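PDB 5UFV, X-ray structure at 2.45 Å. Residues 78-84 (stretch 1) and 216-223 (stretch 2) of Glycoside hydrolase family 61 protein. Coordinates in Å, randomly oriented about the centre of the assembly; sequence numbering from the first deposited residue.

Stretch 1, residues 78-84: GPILVWM
Stretch 2, residues 216-223: EYKIPGPP

Stretch 1 is loop at Gly-78 and Pro-79 and becomes a strand from Ile-80 that continues past Met-84, with phi -113 to -137° and psi 126 to 167°. Stretch 2 is extended without regular secondary structure; phi/psi run from -126/120° at Tyr-217 through -68/131° at Ile-219 to -72/165° at Pro-222. The touching parts run 11° apart. Pro-79 CA lies 6.8 Å from Ile-219 CA. No hydrogen bond joins the stretches; apolar packing buries 267 Å² in total.

Pro-79 and Leu-81 point toward stretch 2, whereas Ile-80 points away. The Pro-79 ring is C-gamma endo. Its CG lies 3.6 Å from Tyr-217 CE2 and 3.5 Å from Tyr-217 OH, a hydroxyl hydrogen-bonded elsewhere in the structure. Tyr-217 is t, with chi2 76°.

Ile-219 (m, t) places CG2 4.4 Å from Pro-79 CB and 4.3 Å from Leu-81 CG, so one methyl touches both residues. Leu-81 (m, p) brings CD2 to 3.6 Å from Pro-220 O.

Trp-83 starts sideways, but chi1 -51° and chi2 69° bring its ring nearer. Its CH2 is 4.2 Å from Gly-221 CA and 3.9 Å from Pro-222 CD. Gly-221 has phi/psi 86/177°, which calls for glycine; a CB there would also clash with Trp-83 CH2. Pro-220 is C-gamma endo and Pro-222 exo. Pro-79, Leu-81, Trp-83 and Pro-220 are buried, and their largely apolar surfaces suit a contact without hydrogen bonds.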

# COMPACT_ATOMS: atom_id res chain seq x y z
N GLY A 78 11.51 -4.59 4.06
CA GLY A 78 10.14 -4.94 4.28
C GLY A 78 9.37 -4.87 2.96
O GLY A 78 9.87 -4.36 1.95
N PRO A 79 8.14 -5.40 2.96
CA PRO A 79 7.34 -5.42 1.75
C PRO A 79 6.62 -4.11 1.36
O PRO A 79 6.45 -3.19 2.16
CB PRO A 79 6.31 -6.51 2.04
CG PRO A 79 6.14 -6.46 3.50
CD PRO A 79 7.51 -6.18 4.03
N ILE A 80 6.21 -4.08 0.10
CA ILE A 80 5.39 -3.05 -0.46
C ILE A 80 4.07 -3.73 -0.79
O ILE A 80 4.09 -4.79 -1.40
CB ILE A 80 5.98 -2.56 -1.80
CG1 ILE A 80 7.37 -1.99 -1.57
CG2 ILE A 80 5.08 -1.53 -2.44
CD1 ILE A 80 8.06 -1.58 -2.84
N LEU A 81 2.96 -3.13 -0.39
CA LEU A 81 1.66 -3.60 -0.80
C LEU A 81 0.81 -2.47 -1.39
O LEU A 81 0.80 -1.36 -0.85
CB LEU A 81 0.93 -4.20 0.38
CG LEU A 81 1.49 -5.54 0.88
CD1 LEU A 81 2.68 -5.34 1.80
CD2 LEU A 81 0.40 -6.33 1.60
N VAL A 82 0.09 -2.77 -2.47
CA VAL A 82 -0.83 -1.83 -3.04
C VAL A 82 -2.15 -2.51 -3.19
O VAL A 82 -2.24 -3.56 -3.80
CB VAL A 82 -0.38 -1.38 -4.42
CG1 VAL A 82 -1.30 -0.27 -4.91
CG2 VAL A 82 1.09 -0.96 -4.40
N TRP A 83 -3.20 -1.90 -2.65
CA TRP A 83 -4.51 -2.49 -2.60
C TRP A 83 -5.52 -1.56 -3.19
O TRP A 83 -5.31 -0.38 -3.31
CB TRP A 83 -4.97 -2.67 -1.17
CG TRP A 83 -4.06 -3.38 -0.20
CD1 TRP A 83 -2.88 -2.92 0.31
CD2 TRP A 83 -4.32 -4.62 0.46
NE1 TRP A 83 -2.37 -3.83 1.21
CE2 TRP A 83 -3.24 -4.88 1.32
CE3 TRP A 83 -5.37 -5.55 0.39
CZ2 TRP A 83 -3.17 -6.00 2.12
CZ3 TRP A 83 -5.30 -6.68 1.19
CH2 TRP A 83 -4.22 -6.89 2.04
N MET A 84 -6.68 -2.12 -3.47
CA MET A 84 -7.81 -1.37 -3.95
C MET A 84 -9.06 -1.85 -3.24
O MET A 84 -9.07 -2.90 -2.61
CB MET A 84 -7.97 -1.52 -5.47
CG MET A 84 -6.95 -0.73 -6.25
SD MET A 84 -7.16 -0.70 -8.05
CE MET A 84 -8.42 0.55 -8.28
N GLU A 216 13.32 -16.60 3.51
CA GLU A 216 12.25 -16.38 2.53
C GLU A 216 11.29 -15.54 3.31
O GLU A 216 11.24 -15.66 4.51
CB GLU A 216 11.55 -17.69 2.13
CG GLU A 216 12.46 -18.75 1.49
CD GLU A 216 12.06 -20.21 1.84
OE1 GLU A 216 10.88 -20.48 2.20
OE2 GLU A 216 12.94 -21.11 1.75
N TYR A 217 10.54 -14.68 2.62
CA TYR A 217 9.50 -13.89 3.26
C TYR A 217 8.21 -14.11 2.52
O TYR A 217 8.13 -13.86 1.32
CB TYR A 217 9.88 -12.40 3.25
CG TYR A 217 8.87 -11.51 3.94
CD1 TYR A 217 8.80 -11.46 5.31
CD2 TYR A 217 7.98 -10.74 3.21
CE1 TYR A 217 7.87 -10.66 5.94
CE2 TYR A 217 7.04 -9.93 3.83
CZ TYR A 217 6.99 -9.88 5.20
OH TYR A 217 6.05 -9.09 5.84
N LYS A 218 7.21 -14.62 3.21
CA LYS A 218 5.86 -14.70 2.65
C LYS A 218 5.18 -13.31 2.83
O LYS A 218 5.01 -12.81 3.95
CB LYS A 218 5.09 -15.82 3.36
CG LYS A 218 3.64 -15.97 2.94
CD LYS A 218 3.50 -16.46 1.50
CE LYS A 218 2.04 -16.42 1.03
NZ LYS A 218 1.11 -17.27 1.86
N ILE A 219 4.80 -12.69 1.72
CA ILE A 219 4.12 -11.40 1.79
C ILE A 219 2.71 -11.57 2.41
O ILE A 219 1.94 -12.45 2.03
CB ILE A 219 4.09 -10.72 0.40
CG1 ILE A 219 5.52 -10.47 -0.08
CG2 ILE A 219 3.39 -9.36 0.46
CD1 ILE A 219 5.63 -9.98 -1.51
N PRO A 220 2.38 -10.75 3.41
CA PRO A 220 1.06 -10.90 4.05
C PRO A 220 -0.10 -10.49 3.16
O PRO A 220 0.09 -9.85 2.14
CB PRO A 220 1.14 -9.97 5.26
CG PRO A 220 2.27 -9.05 5.00
CD PRO A 220 3.23 -9.75 4.08
N GLY A 221 -1.29 -10.90 3.58
CA GLY A 221 -2.51 -10.66 2.82
C GLY A 221 -2.75 -11.76 1.79
O GLY A 221 -1.91 -12.65 1.63
N PRO A 222 -3.88 -11.69 1.07
CA PRO A 222 -4.27 -12.67 0.07
C PRO A 222 -3.43 -12.57 -1.19
O PRO A 222 -2.75 -11.57 -1.37
CB PRO A 222 -5.74 -12.30 -0.26
CG PRO A 222 -6.14 -11.26 0.74
CD PRO A 222 -4.86 -10.60 1.17
N PRO A 223 -3.48 -13.60 -2.06
CA PRO A 223 -2.80 -13.53 -3.36
C PRO A 223 -3.23 -12.30 -4.11
O PRO A 223 -4.32 -11.81 -3.91
CB PRO A 223 -3.31 -14.78 -4.11
CG PRO A 223 -4.50 -15.26 -3.34
CD PRO A 223 -4.29 -14.83 -1.92